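PDB 7L0A: esterase family protein from Staphylococcus aureus, which probably hydrolyses S-formylglutathione to formate and glutathione, acting as a carboxylic ester hydrolase of the esterase D family. Local coordinates for residues L47-L52 with A79-N84. Numbering follows the deposited sequence.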
# COMPACT_ATOMS: atom_id res chain seq x y z
N LEU B 47 14.06 2.62 3.73
CA LEU B 47 14.45 2.79 2.34
C LEU B 47 14.60 4.24 1.94
O LEU B 47 13.83 5.11 2.36
CB LEU B 47 13.39 2.17 1.43
CG LEU B 47 13.18 0.65 1.51
CD1 LEU B 47 11.74 0.33 1.08
CD2 LEU B 47 14.18 0.00 0.60
N LYS B 48 15.55 4.50 1.03
CA LYS B 48 15.58 5.76 0.30
C LYS B 48 14.29 5.91 -0.52
O LYS B 48 13.77 4.94 -1.09
CB LYS B 48 16.79 5.85 -0.63
CG LYS B 48 18.12 5.95 0.09
CD LYS B 48 19.25 5.99 -0.92
CE LYS B 48 20.62 6.12 -0.22
NZ LYS B 48 20.82 7.50 0.35
N THR B 49 13.79 7.13 -0.59
CA THR B 49 12.45 7.37 -1.10
C THR B 49 12.39 8.57 -2.02
O THR B 49 12.91 9.65 -1.68
CB THR B 49 11.49 7.58 0.08
OG1 THR B 49 11.49 6.43 0.93
CG2 THR B 49 10.10 7.87 -0.38
N LEU B 50 11.72 8.40 -3.16
CA LEU B 50 11.46 9.45 -4.13
C LEU B 50 9.97 9.75 -4.19
O LEU B 50 9.16 8.84 -4.41
CB LEU B 50 11.95 9.04 -5.52
CG LEU B 50 11.52 9.87 -6.71
CD1 LEU B 50 12.06 11.32 -6.55
CD2 LEU B 50 11.96 9.26 -8.02
N MET B 51 9.62 11.01 -4.01
CA MET B 51 8.29 11.52 -4.32
C MET B 51 8.26 11.98 -5.78
O MET B 51 9.05 12.85 -6.17
CB MET B 51 7.95 12.69 -3.39
CG MET B 51 6.58 13.33 -3.67
SD MET B 51 5.15 12.31 -3.26
CE MET B 51 5.21 12.38 -1.46
N LEU B 52 7.38 11.40 -6.59
CA LEU B 52 7.35 11.66 -8.03
C LEU B 52 6.01 12.25 -8.43
O LEU B 52 4.95 11.70 -8.12
CB LEU B 52 7.66 10.36 -8.80
CG LEU B 52 7.69 10.52 -10.32
CD1 LEU B 52 8.69 11.54 -10.82
CD2 LEU B 52 7.97 9.15 -10.94
N ALA B 79 12.57 3.25 -3.20
CA ALA B 79 11.12 3.36 -3.08
C ALA B 79 10.65 4.58 -3.88
O ALA B 79 11.27 5.65 -3.82
CB ALA B 79 10.69 3.52 -1.62
N VAL B 80 9.54 4.45 -4.58
CA VAL B 80 8.95 5.59 -5.29
C VAL B 80 7.48 5.74 -4.94
O VAL B 80 6.71 4.76 -4.95
CB VAL B 80 9.14 5.47 -6.82
CG1 VAL B 80 8.69 6.78 -7.50
CG2 VAL B 80 10.58 5.22 -7.17
N ILE B 81 7.07 6.98 -4.63
CA ILE B 81 5.70 7.33 -4.27
C ILE B 81 5.15 8.17 -5.41
O ILE B 81 5.71 9.23 -5.74
CB ILE B 81 5.67 8.14 -2.95
CG1 ILE B 81 6.64 7.58 -1.93
CG2 ILE B 81 4.24 8.29 -2.45
CD1 ILE B 81 6.30 6.15 -1.48
N MET B 82 4.05 7.72 -6.01
CA MET B 82 3.43 8.42 -7.14
C MET B 82 1.99 8.74 -6.77
O MET B 82 1.09 7.92 -7.02
CB MET B 82 3.53 7.53 -8.40
CG MET B 82 4.96 7.48 -8.96
SD MET B 82 5.37 6.01 -9.97
CE MET B 82 5.51 4.78 -8.71
N PRO B 83 1.71 9.92 -6.23
CA PRO B 83 0.33 10.26 -5.91
C PRO B 83 -0.45 10.74 -7.11
O PRO B 83 0.09 11.37 -8.02
CB PRO B 83 0.46 11.41 -4.90
CG PRO B 83 1.76 12.05 -5.25
CD PRO B 83 2.67 10.91 -5.72
N ASN B 84 -1.76 10.46 -7.08
CA ASN B 84 -2.65 11.13 -8.02
C ASN B 84 -2.80 12.60 -7.64
O ASN B 84 -2.97 12.94 -6.47
CB ASN B 84 -4.03 10.50 -8.02
CG ASN B 84 -4.98 11.19 -8.96
OD1 ASN B 84 -4.85 11.08 -10.18
ND2 ASN B 84 -5.91 11.97 -8.40
O HOH W 1 2.48 11.69 -9.18
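M51 lays its sulfur against the proline ring of P83, with SD 3.8 Å from P83 CD. M51 CG is anti to its backbone N (chi1 178°), and two further bends bring SD to the ring. On this face T49 and I81 meet at an oblique angle, T49 CG2 touching I81 CG1 at 3.8 Å. V106 of helix 99-113 packs on M51 and I81. The T49 hydroxyl turns back to the loop before its strand and donates to L47 O from above the carbonyl plane.

The other face carries L50, V80, L52 and M82. L50 runs alongside V80, L50 CD2 touching V80 CG1 (4.1 Å). V80 CG1 also reaches L52 CB at 3.9 Å. L52 lies beside M82, M82 CG 4.0 Å from L52 CB. The L52 side chain is about 11 Å from that of S129, the predicted nucleophile.

The backbones are parallel neighbours in the central sheet of the alpha/beta-hydrolase fold. Four hydrogen bonds alternate between them: A79 N to K48 O, L50 N to A79 O, I81 N to L50 O (2.8 Å) and L52 N to I81 O. P83 has no N-H to continue the pattern. Instead, a water donates to both L52 O and P83 O, each at 2.7 Å. The T49 and M51 backbones also bond to F124; the side chains meeting on both faces are almost wholly apolar.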